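Long-range contacts in competence damage-inducible protein A (Klebsiella pneumoniae subsp. pneumoniae MGH 78578, PDB 5V01), which is of unknown function but belongs to the CinA family, some members of which are nicotinamide mononucleotide deamidases: residues L26-R32 and D53-F57; L33-E37 and I99-A103; A86-A90 and T128-A132. One frame throughout, in Å; residues are numbered along the deposited sequence.

The three contacts illustrate how helices and loops pack on and around the central mixed sheet. Contacts 1 and 2 adjoin, their centres about 15 Å apart: helix 15-29 runs through a short turn into strand 33-37, and Phe-57 and Leu-33 meet at the junction. Contacts 2 and 3, about 16 Å apart between centres, share helix 89-103, whose start packs on strand 128-135 and whose end packs on strand 33-37. Contacts 1 and 3 have centres about 26 Å apart, on opposite sides of the chain's centre. Along the chain, contact 2 interleaves with both others, whereas contact 1 closes before contact 3 opens. Helix 89-103 thus runs from the antiparallel part of the sheet to the parallel part.

Contact 1 of 3, residues L26-R32 and D53-F57; sequences LIARGWR and DTAAF
The carbonyl oxygen of Ala-55 is gripped by both terminal nitrogens of one guanidinium: Arg-32 NH2 lies 3.0 Å from Ala-55 O and Arg-32 NH1 3.1 Å from that same oxygen. The oxygen sits in the guanidinium plane, while both donors come from one face of the carbonyl, NH2 standing 39° out of its plane. A bend at chi3 (74°) swings the guanidinium over the backbone of 55-57, with the carbonyl carbon of Phe-57 above its centre. NH2 also forms a salt bridge with Asp-59, and the two partners together should fix the group's rotation. Beside this polar clasp, a water donates to Trp-31 O (2.8 Å) and to Ala-56 O (2.7 Å), bridging the backbones. Leu-26 packs on Phe-57, crossing it at about a right angle with its CD1 3.6 Å from Phe-57 CD1, while Ile-27 CD1 lies against Ala-56 CB (3.8 Å) and, more loosely, against Phe-57 CD2 (4.1 Å). Gly-30, with positive phi, ends helix 15-29 in a Schellman motif. The turn it makes leads into strand 33-37, against the loop that closes the right-handed β-α-β crossover from that strand through helix 43-50 to strand 58-64.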
ATOM      1  N   LEU A  26     -16.166  -9.014  -7.936  1.00 15.58           N
ATOM      2  CA  LEU A  26     -15.645  -9.764  -6.798  1.00 15.72           C
ATOM      3  C   LEU A  26     -16.737 -10.102  -5.787  1.00 17.17           C
ATOM      4  O   LEU A  26     -16.839 -11.248  -5.348  1.00 18.04           O
ATOM      5  CB  LEU A  26     -14.516  -9.009  -6.104  1.00 14.86           C
ATOM      6  CG  LEU A  26     -13.218  -8.884  -6.896  1.00 13.42           C
ATOM      7  CD1 LEU A  26     -12.331  -7.847  -6.202  1.00 14.84           C
ATOM      8  CD2 LEU A  26     -12.484 -10.213  -7.020  1.00 15.23           C
ATOM      9  N   ILE A  27     -17.545  -9.106  -5.433  1.00 16.71           N
ATOM     10  CA  ILE A  27     -18.613  -9.291  -4.443  1.00 17.54           C
ATOM     11  C   ILE A  27     -19.645 -10.301  -4.946  1.00 19.29           C
ATOM     12  O   ILE A  27     -20.079 -11.164  -4.180  1.00 22.56           O
ATOM     13  CB  ILE A  27     -19.257  -7.940  -4.057  1.00 18.84           C
ATOM     14  CG1 ILE A  27     -18.250  -7.097  -3.264  1.00 18.52           C
ATOM     15  CG2 ILE A  27     -20.517  -8.132  -3.220  1.00 20.44           C
ATOM     16  CD1 ILE A  27     -18.637  -5.649  -3.176  1.00 19.15           C
ATOM     17  N   ALA A  28     -19.976 -10.236  -6.242  1.00 19.61           N
ATOM     18  CA  ALA A  28     -20.933 -11.175  -6.839  1.00 20.39           C
ATOM     19  C   ALA A  28     -20.475 -12.631  -6.733  1.00 22.57           C
ATOM     20  O   ALA A  28     -21.325 -13.535  -6.623  1.00 25.33           O
ATOM     21  CB  ALA A  28     -21.218 -10.804  -8.285  1.00 20.66           C
ATOM     22  N   ARG A  29     -19.150 -12.847  -6.739  1.00 21.49           N
ATOM     23  CA  ARG A  29     -18.601 -14.212  -6.684  1.00 17.65           C
ATOM     24  C   ARG A  29     -18.148 -14.638  -5.300  1.00 20.57           C
ATOM     25  O   ARG A  29     -17.804 -15.794  -5.108  1.00 25.59           O
ATOM     26  CB  ARG A  29     -17.432 -14.330  -7.657  1.00 21.42           C
ATOM     27  CG  ARG A  29     -17.909 -14.228  -9.079  1.00 22.39           C
ATOM     28  CD  ARG A  29     -16.781 -14.072 -10.051  1.00 23.80           C
ATOM     29  NE  ARG A  29     -17.292 -14.042 -11.422  1.00 25.97           N
ATOM     30  CZ  ARG A  29     -17.950 -13.019 -11.973  1.00 23.59           C
ATOM     31  NH1 ARG A  29     -18.203 -11.884 -11.297  1.00 27.41           N
ATOM     32  NH2 ARG A  29     -18.357 -13.125 -13.218  1.00 26.08           N
ATOM     33  N   GLY A  30     -18.129 -13.708  -4.346  1.00 20.33           N
ATOM     34  CA  GLY A  30     -17.628 -13.960  -3.010  1.00 20.82           C
ATOM     35  C   GLY A  30     -16.131 -14.146  -3.026  1.00 20.34           C
ATOM     36  O   GLY A  30     -15.601 -14.901  -2.219  1.00 25.43           O
ATOM     37  N   TRP A  31     -15.447 -13.439  -3.937  1.00 17.74           N
ATOM     38  CA  TRP A  31     -13.977 -13.514  -4.038  1.00 16.05           C
ATOM     39  C   TRP A  31     -13.307 -12.316  -3.395  1.00 15.49           C
ATOM     40  O   TRP A  31     -13.852 -11.217  -3.377  1.00 16.40           O
ATOM     41  CB  TRP A  31     -13.522 -13.623  -5.487  1.00 17.10           C
ATOM     42  CG  TRP A  31     -13.946 -14.892  -6.193  1.00 18.22           C
ATOM     43  CD1 TRP A  31     -14.445 -16.009  -5.635  1.00 20.54           C
ATOM     44  CD2 TRP A  31     -13.887 -15.134  -7.605  1.00 17.95           C
ATOM     45  NE1 TRP A  31     -14.719 -16.947  -6.610  1.00 20.64           N
ATOM     46  CE2 TRP A  31     -14.370 -16.432  -7.828  1.00 19.07           C
ATOM     47  CE3 TRP A  31     -13.456 -14.379  -8.699  1.00 18.74           C
ATOM     48  CZ2 TRP A  31     -14.454 -16.991  -9.102  1.00 18.71           C
ATOM     49  CZ3 TRP A  31     -13.533 -14.933  -9.964  1.00 21.63           C
ATOM     50  CH2 TRP A  31     -14.024 -16.229 -10.153  1.00 20.94           C
ATOM     51  N   ARG A  32     -12.095 -12.549  -2.901  1.00 14.75           N
ATOM     52  CA  ARG A  32     -11.303 -11.524  -2.256  1.00 14.80           C
ATOM     53  C   ARG A  32      -9.985 -11.362  -2.987  1.00 13.62           C
ATOM     54  O   ARG A  32      -9.377 -12.336  -3.444  1.00 14.70           O
ATOM     55  CB  ARG A  32     -11.075 -11.861  -0.782  1.00 16.71           C
ATOM     56  CG  ARG A  32     -12.384 -11.939  -0.033  1.00 19.57           C
ATOM     57  CD  ARG A  32     -12.191 -12.069   1.458  1.00 20.93           C
ATOM     58  NE  ARG A  32     -11.754 -10.813   2.058  1.00 21.55           N
ATOM     59  CZ  ARG A  32     -12.534  -9.758   2.307  1.00 22.07           C
ATOM     60  NH1 ARG A  32     -13.840  -9.761   2.013  1.00 21.70           N
ATOM     61  NH2 ARG A  32     -12.005  -8.680   2.881  1.00 22.23           N
ATOM     62  N   ASP A  53     -16.950   0.040  -0.738  1.00 27.75           N
ATOM     63  CA  ASP A  53     -17.272  -1.140   0.060  1.00 25.05           C
ATOM     64  C   ASP A  53     -16.043  -2.047   0.092  1.00 19.64           C
ATOM     65  O   ASP A  53     -16.148  -3.265  -0.035  1.00 19.29           O
ATOM     66  CB  ASP A  53     -18.470  -1.848  -0.563  1.00 31.60           C
ATOM     67  CG  ASP A  53     -19.131  -2.871   0.369  1.00 38.11           C
ATOM     68  OD1 ASP A  53     -19.019  -2.785   1.618  1.00 45.38           O
ATOM     69  OD2 ASP A  53     -19.794  -3.775  -0.181  1.00 45.15           O
ATOM     70  N   THR A  54     -14.875  -1.425   0.255  1.00 17.72           N
ATOM     71  CA  THR A  54     -13.592  -2.133   0.217  1.00 15.03           C
ATOM     72  C   THR A  54     -13.575  -3.443   1.002  1.00 15.51           C
ATOM     73  O   THR A  54     -13.167  -4.474   0.504  1.00 16.64           O
ATOM     74  CB  THR A  54     -12.489  -1.236   0.773  1.00 15.48           C
ATOM     75  OG1 THR A  54     -12.461  -0.021   0.047  1.00 17.29           O
ATOM     76  CG2 THR A  54     -11.136  -1.905   0.649  1.00 15.95           C
ATOM     77  N   ALA A  55     -14.062  -3.397   2.235  1.00 18.13           N
ATOM     78  CA  ALA A  55     -13.958  -4.542   3.129  1.00 21.06           C
ATOM     79  C   ALA A  55     -14.718  -5.765   2.625  1.00 19.49           C
ATOM     80  O   ALA A  55     -14.432  -6.875   3.041  1.00 20.42           O
ATOM     81  CB  ALA A  55     -14.447  -4.164   4.507  1.00 28.15           C
ATOM     82  N   ALA A  56     -15.684  -5.552   1.731  1.00 17.63           N
ATOM     83  CA  ALA A  56     -16.438  -6.647   1.131  1.00 17.04           C
ATOM     84  C   ALA A  56     -15.618  -7.482   0.139  1.00 15.76           C
ATOM     85  O   ALA A  56     -16.055  -8.582  -0.249  1.00 18.43           O
ATOM     86  CB  ALA A  56     -17.689  -6.111   0.452  1.00 18.15           C
ATOM     87  N   PHE A  57     -14.462  -6.969  -0.293  1.00 13.93           N
ATOM     88  CA  PHE A  57     -13.640  -7.697  -1.278  1.00 14.44           C
ATOM     89  C   PHE A  57     -12.127  -7.615  -1.123  1.00 13.00           C
ATOM     90  O   PHE A  57     -11.406  -8.255  -1.870  1.00 13.73           O
ATOM     91  CB  PHE A  57     -14.006  -7.271  -2.708  1.00 14.88           C
ATOM     92  CG  PHE A  57     -13.699  -5.836  -3.005  1.00 14.34           C
ATOM     93  CD1 PHE A  57     -12.455  -5.454  -3.484  1.00 13.42           C
ATOM     94  CD2 PHE A  57     -14.638  -4.848  -2.731  1.00 14.86           C
ATOM     95  CE1 PHE A  57     -12.184  -4.112  -3.729  1.00 15.08           C
ATOM     96  CE2 PHE A  57     -14.372  -3.527  -2.982  1.00 16.56           C
ATOM     97  CZ  PHE A  57     -13.134  -3.150  -3.453  1.00 16.59           C
TER
HETATM   98  O   HOH W   1     -16.173 -10.769  -1.910  1.00 20.91           O

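Contact 2 of 3, residues L33-E37 and I99-A103; sequences LTTAE and ILALA
No ring or other flat side-chain group lies between Thr-34, Ala-36, Ile-99 and Ala-103; the side chains that meet bring aliphatic carbons and one hydroxyl, so the fit depends on how the branches are turned. Thr-34 and Ile-99 lie alongside one another, pointing opposite ways. With OG1 of Thr-34 anti to the backbone N (chi1 -171°), the hydroxyl oxygen rests against two carbons of the helix, 3.3 Å from Ile-99 CG1 and 3.3 Å from Ala-103 CB. These are close van der Waals contacts; the polar need of the hydroxyl is met within the sheet, by a hydrogen bond to Thr-60 O on the neighbouring strand 58-64. The other branch, CG2, approaches Ile-99 O at 3.7 Å. Helix 89-103 here lies across one face of the sheet, as in a layered α/β fold: the short axes pass 8.2 Å apart with their directions at 131°, while Thr-35, on the opposite face of strand 33-37, packs against helix 43-50. Ile-99 divides its branches along the strand. Its CG1 arm lies beside the hydroxyl and comes within 3.6 Å of Thr-35 O, whereas CG2 meets Ala-36 CB at 3.9 Å. Leu-74 of helix 67-74 touches both Ala-36 and Ile-99, and Ala-108 of strand 107-113 touches Thr-34 and Ile-99. The small Ala-103 lets the helix end settle close over Thr-34, CB to CB 3.6 Å.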
ATOM      1  N   LEU A  33      -9.573 -10.112  -3.090  1.00 12.58           N
ATOM      2  CA  LEU A  33      -8.392  -9.672  -3.822  1.00 11.52           C
ATOM      3  C   LEU A  33      -7.335  -9.189  -2.829  1.00 11.10           C
ATOM      4  O   LEU A  33      -7.674  -8.596  -1.803  1.00 12.18           O
ATOM      5  CB  LEU A  33      -8.817  -8.499  -4.710  1.00 11.64           C
ATOM      6  CG  LEU A  33      -7.753  -7.767  -5.513  1.00 11.85           C
ATOM      7  CD1 LEU A  33      -7.101  -8.665  -6.568  1.00 12.42           C
ATOM      8  CD2 LEU A  33      -8.390  -6.541  -6.169  1.00 12.96           C
ATOM      9  N   THR A  34      -6.064  -9.362  -3.185  1.00 10.86           N
ATOM     10  CA  THR A  34      -4.921  -8.821  -2.430  1.00 10.32           C
ATOM     11  C   THR A  34      -3.892  -8.320  -3.438  1.00  9.54           C
ATOM     12  O   THR A  34      -3.908  -8.711  -4.614  1.00 11.15           O
ATOM     13  CB  THR A  34      -4.332  -9.871  -1.497  1.00 10.94           C
ATOM     14  OG1 THR A  34      -3.382  -9.273  -0.651  1.00 12.47           O
ATOM     15  CG2 THR A  34      -3.678 -10.995  -2.227  1.00 11.51           C
ATOM     16  N   THR A  35      -3.021  -7.424  -2.984  1.00  9.50           N
ATOM     17  CA  THR A  35      -2.061  -6.771  -3.868  1.00  9.87           C
ATOM     18  C   THR A  35      -0.676  -6.679  -3.275  1.00  9.84           C
ATOM     19  O   THR A  35      -0.515  -6.473  -2.060  1.00  9.52           O
ATOM     20  CB  THR A  35      -2.514  -5.350  -4.256  1.00 10.78           C
ATOM     21  OG1 THR A  35      -2.678  -4.534  -3.093  1.00 11.66           O
ATOM     22  CG2 THR A  35      -3.771  -5.372  -5.071  1.00 11.17           C
ATOM     23  N   ALA A  36       0.322  -6.766  -4.153  1.00  9.37           N
ATOM     24  CA  ALA A  36       1.728  -6.548  -3.791  1.00  9.58           C
ATOM     25  C   ALA A  36       2.332  -5.614  -4.829  1.00  9.73           C
ATOM     26  O   ALA A  36       2.274  -5.883  -6.024  1.00 11.55           O
ATOM     27  CB  ALA A  36       2.508  -7.860  -3.739  1.00 10.77           C
ATOM     28  N   GLU A  37       2.911  -4.512  -4.366  1.00  9.44           N
ATOM     29  CA  GLU A  37       3.423  -3.463  -5.233  1.00  9.99           C
ATOM     30  C   GLU A  37       4.848  -3.122  -4.894  1.00 10.37           C
ATOM     31  O   GLU A  37       5.300  -3.306  -3.765  1.00 11.93           O
ATOM     32  CB  GLU A  37       2.584  -2.192  -5.001  1.00 11.28           C
ATOM     33  CG  GLU A  37       1.134  -2.312  -5.403  1.00 11.31           C
ATOM     34  CD  GLU A  37       0.367  -1.039  -5.076  1.00 10.64           C
ATOM     35  OE1 GLU A  37       0.588  -0.005  -5.755  1.00 10.29           O
ATOM     36  OE2 GLU A  37      -0.474  -1.097  -4.165  1.00 11.14           O
ATOM     37  N   ILE A  99       1.952 -12.970  -1.599  1.00 11.63           N
ATOM     38  CA  ILE A  99       0.827 -12.182  -1.063  1.00 12.11           C
ATOM     39  C   ILE A  99      -0.478 -12.956  -1.046  1.00 12.47           C
ATOM     40  O   ILE A  99      -1.276 -12.817  -0.108  1.00 13.11           O
ATOM     41  CB  ILE A  99       0.731 -10.816  -1.769  1.00 11.49           C
ATOM     42  CG1 ILE A  99      -0.160  -9.837  -0.978  1.00 11.35           C
ATOM     43  CG2 ILE A  99       0.221 -10.925  -3.199  1.00 12.09           C
ATOM     44  CD1 ILE A  99       0.224  -9.585   0.461  1.00 12.36           C
ATOM     45  N   LEU A 100      -0.682 -13.838  -2.035  1.00 13.20           N
ATOM     46  CA  LEU A 100      -1.881 -14.684  -2.013  1.00 13.83           C
ATOM     47  C   LEU A 100      -1.895 -15.505  -0.716  1.00 14.02           C
ATOM     48  O   LEU A 100      -2.933 -15.586  -0.057  1.00 16.55           O
ATOM     49  CB  LEU A 100      -1.920 -15.613  -3.229  1.00 14.85           C
ATOM     50  CG  LEU A 100      -3.224 -16.348  -3.480  1.00 16.85           C
ATOM     51  CD1 LEU A 100      -4.229 -15.429  -4.141  1.00 18.96           C
ATOM     52  CD2 LEU A 100      -2.977 -17.574  -4.357  1.00 18.69           C
ATOM     53  N   ALA A 101      -0.743 -16.101  -0.366  1.00 16.04           N
ATOM     54  CA  ALA A 101      -0.611 -16.919   0.841  1.00 17.94           C
ATOM     55  C   ALA A 101      -0.799 -16.082   2.112  1.00 16.66           C
ATOM     56  O   ALA A 101      -1.528 -16.495   3.013  1.00 20.17           O
ATOM     57  CB  ALA A 101       0.733 -17.623   0.864  1.00 20.01           C
ATOM     58  N   LEU A 102      -0.138 -14.926   2.195  1.00 14.70           N
ATOM     59  CA  LEU A 102      -0.246 -14.087   3.376  1.00 15.25           C
ATOM     60  C   LEU A 102      -1.685 -13.650   3.626  1.00 16.08           C
ATOM     61  O   LEU A 102      -2.169 -13.718   4.763  1.00 21.14           O
ATOM     62  CB  LEU A 102       0.674 -12.885   3.231  1.00 15.13           C
ATOM     63  CG  LEU A 102       0.677 -11.847   4.368  1.00 15.71           C
ATOM     64  CD1 LEU A 102       1.120 -12.447   5.703  1.00 17.51           C
ATOM     65  CD2 LEU A 102       1.586 -10.666   4.060  1.00 17.61           C
ATOM     66  N   ALA A 103      -2.357 -13.175   2.576  1.00 14.27           N
ATOM     67  CA  ALA A 103      -3.731 -12.659   2.694  1.00 16.36           C
ATOM     68  C   ALA A 103      -4.827 -13.731   2.741  1.00 16.86           C
ATOM     69  O   ALA A 103      -5.944 -13.444   3.133  1.00 21.20           O
ATOM     70  CB  ALA A 103      -4.012 -11.677   1.568  1.00 17.75           C
TER

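Contact 3 of 3, residues A86-A90 and T128-A132; sequences AVSEA and TVWFA
The two backbones come nearest at Ser-88, the N-cap of helix 89-103, and Trp-130 of strand 128-135, CA to CA 6.2 Å, with the serine side chain turned away. The indole rises from the strand and is laid flat against the first peptide of the helix. Glu-89 N stands 3.5 Å above the ring plane, over its centre, with Ser-88 C on that same face but nearer the rim. Further along this face, Glu-89 CB forms a CH-pi contact with the six-membered ring of Trp-130, 3.8 Å from its centroid and 18° off the normal. Because CG of Glu-89 is anti to the backbone N (chi1 -173°) and the chain runs out extended, the carboxylate is carried past the indole, its plane 32° from the ring's; OE2 hydrogen-bonds Thr-141 OG1 on strand 138-145. Val-87 takes the edge: its CG1 lies in the indole plane, 4.0 Å from Trp-130 CD1, and also nears Thr-128 O at 4.1 Å. The hydroxyl of Ser-88 caps Cys-91 N and also bonds Ser-85 O in the preceding loop. Contact between helix start and strand therefore depends on dispersion and CH-pi attraction over a broad aromatic face, and the positive end of the helix dipole, set over the indole's electron-rich face, would be expected to add a modest electrostatic pull.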
ATOM      1  N   ALA A  86      14.293  -7.853  -9.815  1.00 17.49           N
ATOM      2  CA  ALA A  86      12.947  -7.629  -9.327  1.00 16.76           C
ATOM      3  C   ALA A  86      11.945  -7.263 -10.429  1.00 17.42           C
ATOM      4  O   ALA A  86      10.733  -7.433 -10.229  1.00 19.31           O
ATOM      5  CB  ALA A  86      12.949  -6.557  -8.266  1.00 17.65           C
ATOM      6  N   VAL A  87      12.430  -6.749 -11.559  1.00 15.71           N
ATOM      7  CA  VAL A  87      11.559  -6.396 -12.688  1.00 16.64           C
ATOM      8  C   VAL A  87      11.662  -7.533 -13.678  1.00 15.60           C
ATOM      9  O   VAL A  87      12.487  -7.532 -14.591  1.00 17.56           O
ATOM     10  CB  VAL A  87      11.917  -5.024 -13.277  1.00 16.61           C
ATOM     11  CG1 VAL A  87      11.037  -4.698 -14.484  1.00 17.87           C
ATOM     12  CG2 VAL A  87      11.753  -3.944 -12.227  1.00 16.53           C
ATOM     13  N   SER A  88      10.830  -8.532 -13.439  1.00 14.79           N
ATOM     14  CA  SER A  88      10.875  -9.777 -14.190  1.00 16.03           C
ATOM     15  C   SER A  88       9.603 -10.563 -13.979  1.00 16.30           C
ATOM     16  O   SER A  88       8.882 -10.404 -12.976  1.00 16.84           O
ATOM     17  CB  SER A  88      12.076 -10.632 -13.752  1.00 17.31           C
ATOM     18  OG  SER A  88      11.926 -11.102 -12.406  1.00 17.74           O
ATOM     19  N   GLU A  89       9.323 -11.423 -14.944  1.00 16.45           N
ATOM     20  CA  GLU A  89       8.257 -12.400 -14.807  1.00 16.30           C
ATOM     21  C   GLU A  89       8.398 -13.250 -13.535  1.00 17.45           C
ATOM     22  O   GLU A  89       7.439 -13.429 -12.796  1.00 16.81           O
ATOM     23  CB  GLU A  89       8.212 -13.309 -16.036  1.00 18.08           C
ATOM     24  CG  GLU A  89       7.013 -14.231 -16.026  1.00 21.43           C
ATOM     25  CD  GLU A  89       6.882 -15.098 -17.255  1.00 24.83           C
ATOM     26  OE1 GLU A  89       7.895 -15.628 -17.718  1.00 32.88           O
ATOM     27  OE2 GLU A  89       5.751 -15.282 -17.720  1.00 30.88           O
ATOM     28  N   ALA A  90       9.595 -13.786 -13.282  1.00 16.25           N
ATOM     29  CA  ALA A  90       9.785 -14.670 -12.142  1.00 16.12           C
ATOM     30  C   ALA A  90       9.516 -13.970 -10.816  1.00 15.69           C
ATOM     31  O   ALA A  90       8.900 -14.536  -9.916  1.00 16.98           O
ATOM     32  CB  ALA A  90      11.184 -15.259 -12.152  1.00 17.37           C
ATOM     33  N   THR A 128       9.143   0.148 -18.211  1.00 20.98           N
ATOM     34  CA  THR A 128       8.875  -1.279 -18.273  1.00 19.96           C
ATOM     35  C   THR A 128       8.270  -1.764 -16.963  1.00 18.02           C
ATOM     36  O   THR A 128       8.854  -1.570 -15.905  1.00 18.21           O
ATOM     37  CB  THR A 128      10.148  -2.084 -18.518  1.00 21.15           C
ATOM     38  OG1 THR A 128      10.820  -1.607 -19.697  1.00 24.35           O
ATOM     39  CG2 THR A 128       9.822  -3.577 -18.669  1.00 23.40           C
ATOM     40  N   VAL A 129       7.108  -2.409 -17.050  1.00 17.12           N
ATOM     41  CA  VAL A 129       6.388  -2.880 -15.867  1.00 14.43           C
ATOM     42  C   VAL A 129       5.883  -4.300 -16.109  1.00 14.43           C
ATOM     43  O   VAL A 129       5.256  -4.564 -17.152  1.00 16.18           O
ATOM     44  CB  VAL A 129       5.202  -1.962 -15.501  1.00 15.46           C
ATOM     45  CG1 VAL A 129       4.538  -2.452 -14.211  1.00 14.61           C
ATOM     46  CG2 VAL A 129       5.635  -0.506 -15.370  1.00 17.57           C
ATOM     47  N   TRP A 130       6.189  -5.201 -15.178  1.00 13.74           N
ATOM     48  CA  TRP A 130       5.663  -6.553 -15.148  1.00 13.57           C
ATOM     49  C   TRP A 130       4.459  -6.670 -14.216  1.00 12.66           C
ATOM     50  O   TRP A 130       4.442  -6.079 -13.128  1.00 12.78           O
ATOM     51  CB  TRP A 130       6.737  -7.567 -14.728  1.00 14.05           C
ATOM     52  CG  TRP A 130       7.628  -8.040 -15.842  1.00 15.19           C
ATOM     53  CD1 TRP A 130       8.881  -7.578 -16.156  1.00 16.21           C
ATOM     54  CD2 TRP A 130       7.337  -9.082 -16.768  1.00 16.52           C
ATOM     55  NE1 TRP A 130       9.379  -8.260 -17.235  1.00 17.98           N
ATOM     56  CE2 TRP A 130       8.461  -9.201 -17.628  1.00 16.89           C
ATOM     57  CE3 TRP A 130       6.250  -9.941 -16.952  1.00 16.79           C
ATOM     58  CZ2 TRP A 130       8.519 -10.143 -18.666  1.00 18.94           C
ATOM     59  CZ3 TRP A 130       6.306 -10.865 -17.996  1.00 17.59           C
ATOM     60  CH2 TRP A 130       7.436 -10.963 -18.827  1.00 18.06           C
ATOM     61  N   PHE A 131       3.484  -7.450 -14.654  1.00 12.60           N
ATOM     62  CA  PHE A 131       2.257  -7.713 -13.943  1.00 12.46           C
ATOM     63  C   PHE A 131       2.073  -9.199 -13.779  1.00 11.83           C
ATOM     64  O   PHE A 131       2.387  -9.953 -14.731  1.00 13.17           O
ATOM     65  CB  PHE A 131       1.056  -7.196 -14.760  1.00 12.29           C
ATOM     66  CG  PHE A 131       1.061  -5.706 -14.973  1.00 12.63           C
ATOM     67  CD1 PHE A 131       1.801  -5.148 -15.989  1.00 13.25           C
ATOM     68  CD2 PHE A 131       0.340  -4.862 -14.117  1.00 12.70           C
ATOM     69  CE1 PHE A 131       1.836  -3.781 -16.169  1.00 13.79           C
ATOM     70  CE2 PHE A 131       0.368  -3.493 -14.298  1.00 12.50           C
ATOM     71  CZ  PHE A 131       1.098  -2.942 -15.328  1.00 13.84           C
ATOM     72  N   ALA A 132       1.518  -9.617 -12.647  1.00 11.26           N
ATOM     73  CA  ALA A 132       1.011 -10.975 -12.441  1.00 12.68           C
ATOM     74  C   ALA A 132      -0.390 -10.922 -11.863  1.00 12.15           C
ATOM     75  O   ALA A 132      -0.636 -10.129 -10.937  1.00 12.51           O
ATOM     76  CB  ALA A 132       1.910 -11.754 -11.509  1.00 14.40           C
TER